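Putative histidinol-phosphate aminotransferase (Erwinia carotovora atroseptica, PDB 3LY1) probably acts as a pyridoxal-phosphate-dependent aminotransferase of the histidinol-phosphate aminotransferase subfamily, holding its cofactor at a dimer interface. Local coordinates at residues R47-L60 / K243-N257. Sequence-based numbering, arbitrary orientation. Where two conformers were deposited one is given.
Sequences RYAKNEILMLGNKL and KINFSGVDAALASMN. With PLP (pyridoxal-5'-phosphate), chain M.
Lys59 NZ donates to Asn257 OD1 across 2.8 Å, meeting the amide oxygen from above the carbonyl plane. CG of Lys59 stands anti to the backbone N (chi1 -158°), bringing CD to 3.7 Å from Leu253 CD2 and alongside the selenomethionine Met256, which runs the opposite way; bends further out turn the amine to the amide. The SE atom of Met256 also meets Leu60 CD2 at 3.7 Å. Further in, Leu56 spreads its two methyls over Ala252 CB, while the Ile53 and Val249 side chains cross at about a right angle, with Ile53 CG1 3.6 Å from Val249 CG2. At the N-terminal ends, Ala49 CB sits over the centre of the Phe246 ring in a CH-pi contact, 3.7 Å from the centroid, and Arg47 O approaches the ring edge. One water takes a hydrogen bond from Ala49 N and gives one to Ile244 O. Beyond this end Tyr48 OH donates to phosphate oxygen O3P of the PLP held by the second subunit, 2.8 Å away, so the loop completes a neighbour's cofactor site. Segments 50-60 and 246-255 run roughly parallel, 34° apart, their axes approaching to 9.7 Å; Ile53, Leu56 and Leu60 also pack on strand 71-74, at the border of the large mixed sheet, and helix 32-40 covers Asp250, Ala251 and Ala254.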
loop_
_atom_site.group_PDB
_atom_site.type_symbol
_atom_site.label_atom_id
_atom_site.label_comp_id
_atom_site.label_asym_id
_atom_site.label_seq_id
_atom_site.Cartn_x
_atom_site.Cartn_y
_atom_site.Cartn_z
ATOM N N ARG A 47 -14.121 8.314 2.229
ATOM C CA ARG A 47 -13.339 8.804 3.363
ATOM C C ARG A 47 -12.228 7.820 3.700
ATOM O O ARG A 47 -12.298 6.656 3.387
ATOM C CB ARG A 47 -14.266 9.106 4.543
ATOM C CG ARG A 47 -15.167 10.271 4.205
ATOM C CD ARG A 47 -15.882 10.847 5.353
ATOM N NE ARG A 47 -17.009 11.688 4.932
ATOM C CZ ARG A 47 -16.929 12.964 4.565
ATOM N NH1 ARG A 47 -15.762 13.610 4.545
ATOM N NH2 ARG A 47 -18.031 13.607 4.210
ATOM N N TYR A 48 -11.167 8.338 4.300
ATOM C CA TYR A 48 -10.088 7.536 4.820
ATOM C C TYR A 48 -10.565 6.796 6.048
ATOM O O TYR A 48 -11.341 7.350 6.871
ATOM C CB TYR A 48 -8.895 8.423 5.204
ATOM C CG TYR A 48 -8.269 9.197 4.052
ATOM C CD1 TYR A 48 -7.434 8.560 3.154
ATOM C CD2 TYR A 48 -8.517 10.568 3.853
ATOM C CE1 TYR A 48 -6.891 9.221 2.121
ATOM C CE2 TYR A 48 -7.941 11.249 2.787
ATOM C CZ TYR A 48 -7.127 10.577 1.930
ATOM O OH TYR A 48 -6.535 11.214 0.842
ATOM N N ALA A 49 -10.098 5.550 6.181
ATOM C CA ALA A 49 -10.489 4.670 7.275
ATOM C C ALA A 49 -9.658 4.920 8.532
ATOM O O ALA A 49 -9.198 3.957 9.167
ATOM C CB ALA A 49 -10.365 3.183 6.846
ATOM N N LYS A 50 -9.540 6.179 8.946
ATOM C CA LYS A 50 -8.642 6.564 10.046
ATOM C C LYS A 50 -8.922 5.900 11.397
ATOM O O LYS A 50 -8.046 5.207 11.935
ATOM C CB LYS A 50 -8.622 8.086 10.193
ATOM C CG LYS A 50 -7.807 8.733 9.067
ATOM C CD LYS A 50 -7.966 10.248 9.047
ATOM C CE LYS A 50 -7.115 10.960 7.964
ATOM N NZ LYS A 50 -5.711 11.086 8.372
ATOM N N ASN A 51 -10.129 6.064 11.936
ATOM C CA ASN A 51 -10.428 5.430 13.212
ATOM C C ASN A 51 -10.464 3.894 13.173
ATOM O O ASN A 51 -10.082 3.220 14.139
ATOM C CB ASN A 51 -11.747 5.931 13.775
ATOM C CG ASN A 51 -11.941 5.492 15.198
ATOM O OD1 ASN A 51 -11.204 5.920 16.098
ATOM N ND2 ASN A 51 -12.877 4.592 15.408
ATOM N N GLU A 52 -10.906 3.354 12.044
ATOM C CA GLU A 52 -11.018 1.910 11.853
ATOM C C GLU A 52 -9.630 1.273 11.854
ATOM O O GLU A 52 -9.457 0.168 12.367
ATOM C CB GLU A 52 -11.768 1.608 10.541
ATOM C CG GLU A 52 -13.285 2.003 10.543
ATOM C CD GLU A 52 -13.582 3.510 10.318
ATOM O OE1 GLU A 52 -12.689 4.290 9.951
ATOM O OE2 GLU A 52 -14.754 3.923 10.514
ATOM N N ILE A 53 -8.662 1.973 11.260
ATOM C CA ILE A 53 -7.248 1.544 11.263
ATOM C C ILE A 53 -6.681 1.523 12.681
ATOM O O ILE A 53 -5.945 0.608 13.052
ATOM C CB ILE A 53 -6.431 2.397 10.331
ATOM C CG1 ILE A 53 -6.741 1.969 8.882
ATOM C CG2 ILE A 53 -4.884 2.339 10.658
ATOM C CD1 ILE A 53 -6.275 2.978 7.789
ATOM N N LEU A 54 -7.023 2.529 13.476
ATOM C CA LEU A 54 -6.658 2.530 14.898
ATOM C C LEU A 54 -7.253 1.310 15.604
ATOM O O LEU A 54 -6.550 0.609 16.327
ATOM C CB LEU A 54 -7.046 3.865 15.588
ATOM C CG LEU A 54 -6.277 5.131 15.168
ATOM C CD1 LEU A 54 -6.830 6.372 15.884
ATOM C CD2 LEU A 54 -4.798 5.025 15.474
HETATM N N MSE A 55 -8.534 1.019 15.375
HETATM C CA MSE A 55 -9.162 -0.128 15.998
HETATM C C MSE A 55 -8.522 -1.474 15.603
HETATM O O MSE A 55 -8.349 -2.370 16.457
HETATM C CB MSE A 55 -10.662 -0.154 15.667
HETATM C CG MSE A 55 -11.424 1.096 16.091
HETATM SE SE MSE A 55 -11.502 1.402 18.011
HETATM C CE MSE A 55 -10.269 2.909 18.189
ATOM N N LEU A 56 -8.224 -1.650 14.329
ATOM C CA LEU A 56 -7.554 -2.879 13.839
ATOM C C LEU A 56 -6.170 -3.037 14.478
ATOM O O LEU A 56 -5.805 -4.121 14.902
ATOM C CB LEU A 56 -7.429 -2.877 12.308
ATOM C CG LEU A 56 -6.819 -4.112 11.630
ATOM C CD1 LEU A 56 -7.544 -5.399 12.072
ATOM C CD2 LEU A 56 -6.820 -3.946 10.119
ATOM N N GLY A 57 -5.431 -1.942 14.569
ATOM C CA GLY A 57 -4.103 -1.937 15.239
ATOM C C GLY A 57 -4.212 -2.398 16.694
ATOM O O GLY A 57 -3.430 -3.233 17.145
ATOM N N ASN A 58 -5.211 -1.878 17.400
ATOM C CA ASN A 58 -5.446 -2.221 18.800
ATOM C C ASN A 58 -5.872 -3.676 18.955
ATOM O O ASN A 58 -5.418 -4.356 19.859
ATOM C CB ASN A 58 -6.522 -1.334 19.407
ATOM C CG ASN A 58 -6.107 0.115 19.533
ATOM O OD1 ASN A 58 -4.937 0.446 19.457
ATOM N ND2 ASN A 58 -7.090 0.988 19.773
ATOM N N LYS A 59 -6.698 -4.160 18.034
ATOM C CA LYS A 59 -7.128 -5.535 18.055
ATOM C C LYS A 59 -5.960 -6.520 17.792
ATOM O O LYS A 59 -5.877 -7.554 18.428
ATOM C CB LYS A 59 -8.243 -5.706 17.035
ATOM C CG LYS A 59 -9.158 -6.879 17.251
ATOM C CD LYS A 59 -10.259 -6.947 16.162
ATOM C CE LYS A 59 -11.639 -7.444 16.696
ATOM N NZ LYS A 59 -11.578 -8.738 17.402
ATOM N N LEU A 60 -5.046 -6.179 16.876
ATOM C CA LEU A 60 -3.879 -7.016 16.608
ATOM C C LEU A 60 -2.900 -6.994 17.781
ATOM O O LEU A 60 -2.238 -8.011 18.093
ATOM C CB LEU A 60 -3.202 -6.560 15.302
ATOM C CG LEU A 60 -4.002 -6.954 14.042
ATOM C CD1 LEU A 60 -3.502 -6.232 12.795
ATOM C CD2 LEU A 60 -4.002 -8.483 13.806
ATOM N N LYS A 243 -2.345 3.414 6.129
ATOM C CA LYS A 243 -3.464 3.936 5.353
ATOM C C LYS A 243 -4.021 2.783 4.510
ATOM O O LYS A 243 -4.006 2.821 3.271
ATOM C CB LYS A 243 -3.006 5.096 4.466
ATOM C CG LYS A 243 -2.385 6.266 5.236
ATOM C CD LYS A 243 -1.979 7.375 4.329
ATOM C CE LYS A 243 -1.422 8.570 5.111
ATOM N NZ LYS A 243 -1.149 9.720 4.241
ATOM N N ILE A 244 -4.494 1.774 5.219
ATOM C CA ILE A 244 -5.026 0.546 4.647
ATOM C C ILE A 244 -6.386 0.876 4.055
ATOM O O ILE A 244 -7.084 1.775 4.516
ATOM C CB ILE A 244 -5.097 -0.568 5.753
ATOM C CG1 ILE A 244 -3.715 -0.756 6.401
ATOM C CG2 ILE A 244 -5.467 -1.910 5.187
ATOM C CD1 ILE A 244 -2.612 -1.107 5.379
ATOM N N ASN A 245 -6.777 0.137 3.031
ATOM C CA ASN A 245 -8.031 0.384 2.360
ATOM C C ASN A 245 -9.234 -0.002 3.235
ATOM O O ASN A 245 -9.142 -0.905 4.079
ATOM C CB ASN A 245 -8.048 -0.263 0.973
ATOM C CG ASN A 245 -8.515 -1.678 0.985
ATOM O OD1 ASN A 245 -9.719 -1.961 0.965
ATOM N ND2 ASN A 245 -7.571 -2.589 1.001
ATOM N N PHE A 246 -10.322 0.742 3.081
ATOM C CA PHE A 246 -11.501 0.615 3.953
ATOM C C PHE A 246 -12.117 -0.784 3.938
ATOM O O PHE A 246 -12.430 -1.325 4.973
ATOM C CB PHE A 246 -12.575 1.637 3.562
ATOM C CG PHE A 246 -13.209 2.325 4.720
ATOM C CD1 PHE A 246 -13.771 1.601 5.772
ATOM C CD2 PHE A 246 -13.341 3.700 4.723
ATOM C CE1 PHE A 246 -14.379 2.249 6.810
ATOM C CE2 PHE A 246 -13.966 4.356 5.768
ATOM C CZ PHE A 246 -14.468 3.636 6.813
ATOM N N SER A 247 -12.278 -1.382 2.769
ATOM C CA SER A 247 -12.885 -2.712 2.711
ATOM C C SER A 247 -11.978 -3.735 3.386
ATOM O O SER A 247 -12.454 -4.579 4.110
ATOM C CB SER A 247 -13.170 -3.142 1.263
ATOM O OG SER A 247 -14.080 -2.240 0.673
ATOM N N GLY A 248 -10.679 -3.646 3.140
ATOM C CA GLY A 248 -9.730 -4.514 3.783
ATOM C C GLY A 248 -9.696 -4.394 5.296
ATOM O O GLY A 248 -9.660 -5.420 5.982
ATOM N N VAL A 249 -9.726 -3.159 5.811
ATOM C CA VAL A 249 -9.691 -2.922 7.256
ATOM C C VAL A 249 -10.955 -3.521 7.909
ATOM O O VAL A 249 -10.879 -4.241 8.904
ATOM C CB VAL A 249 -9.587 -1.427 7.607
ATOM C CG1 VAL A 249 -9.844 -1.212 9.080
ATOM C CG2 VAL A 249 -8.212 -0.868 7.184
ATOM N N ASP A 250 -12.118 -3.239 7.340
ATOM C CA ASP A 250 -13.369 -3.768 7.898
ATOM C C ASP A 250 -13.483 -5.291 7.676
ATOM O O ASP A 250 -14.068 -6.007 8.506
ATOM C CB ASP A 250 -14.587 -3.062 7.291
ATOM C CG ASP A 250 -14.877 -1.678 7.915
ATOM O OD1 ASP A 250 -14.156 -1.236 8.845
ATOM O OD2 ASP A 250 -15.879 -1.052 7.491
ATOM N N ALA A 251 -12.934 -5.807 6.567
ATOM C CA ALA A 251 -12.924 -7.259 6.398
ATOM C C ALA A 251 -11.993 -7.904 7.415
ATOM O O ALA A 251 -12.314 -8.942 7.970
ATOM C CB ALA A 251 -12.595 -7.648 4.996
ATOM N N ALA A 252 -10.822 -7.299 7.667
ATOM C CA ALA A 252 -9.884 -7.845 8.656
ATOM C C ALA A 252 -10.503 -7.850 10.061
ATOM O O ALA A 252 -10.358 -8.839 10.786
ATOM C CB ALA A 252 -8.519 -7.086 8.645
ATOM N N LEU A 253 -11.173 -6.772 10.439
ATOM C CA LEU A 253 -11.799 -6.705 11.763
ATOM C C LEU A 253 -12.817 -7.830 11.922
ATOM O O LEU A 253 -12.868 -8.478 12.963
ATOM C CB LEU A 253 -12.476 -5.366 12.007
ATOM C CG LEU A 253 -11.580 -4.166 12.312
ATOM C CD1 LEU A 253 -12.412 -2.872 12.199
ATOM C CD2 LEU A 253 -10.888 -4.270 13.684
ATOM N N ALA A 254 -13.620 -8.062 10.896
ATOM C CA ALA A 254 -14.624 -9.110 10.943
ATOM C C ALA A 254 -14.010 -10.528 10.956
ATOM O O ALA A 254 -14.483 -11.404 11.690
ATOM C CB ALA A 254 -15.594 -8.954 9.781
ATOM N N SER A 255 -12.969 -10.757 10.147
ATOM C CA SER A 255 -12.368 -12.104 10.015
ATOM C C SER A 255 -11.710 -12.525 11.336
ATOM O O SER A 255 -11.819 -13.686 11.761
ATOM C CB SER A 255 -11.389 -12.164 8.839
ATOM O OG SER A 255 -11.078 -13.502 8.503
HETATM N N MSE A 256 -11.116 -11.562 12.031
HETATM C CA MSE A 256 -10.600 -11.806 13.382
HETATM C C MSE A 256 -11.649 -12.260 14.406
HETATM O O MSE A 256 -11.269 -12.857 15.423
HETATM C CB MSE A 256 -9.853 -10.581 13.913
HETATM C CG MSE A 256 -8.555 -10.314 13.212
HETATM SE SE MSE A 256 -7.701 -8.844 14.058
HETATM C CE MSE A 256 -7.083 -9.804 15.672
ATOM N N ASN A 257 -12.940 -11.982 14.171
ATOM C CA ASN A 257 -14.028 -12.484 15.031
ATOM C C ASN A 257 -14.692 -13.796 14.535
ATOM O O ASN A 257 -15.349 -14.479 15.307
ATOM C CB ASN A 257 -15.147 -11.447 15.204
ATOM C CG ASN A 257 -14.706 -10.200 15.966
ATOM O OD1 ASN A 257 -13.915 -10.268 16.917
ATOM N ND2 ASN A 257 -15.220 -9.043 15.540
HETATM N N1 PLP M . -1.011 15.022 -2.244
HETATM C C2 PLP M . -1.728 16.059 -1.725
HETATM C C2A PLP M . -1.475 17.446 -2.227
HETATM C C3 PLP M . -2.676 15.780 -0.759
HETATM O O3 PLP M . -3.406 16.792 -0.240
HETATM C C4 PLP M . -2.897 14.460 -0.313
HETATM C C4A PLP M . -3.718 14.268 0.926
HETATM O O4A PLP M . -4.833 13.789 0.708
HETATM C C5 PLP M . -2.148 13.419 -0.840
HETATM C C6 PLP M . -1.208 13.737 -1.815
HETATM C C5A PLP M . -2.258 11.958 -0.434
HETATM O O4P PLP M . -3.500 11.379 -0.867
HETATM P P PLP M . -3.671 9.851 -1.222
HETATM O O1P PLP M . -2.657 8.913 -0.578
HETATM O O2P PLP M . -3.720 9.806 -2.712
HETATM O O3P PLP M . -5.061 9.470 -0.778
HETATM O O HOH W 1 -7.898 4.480 4.602
#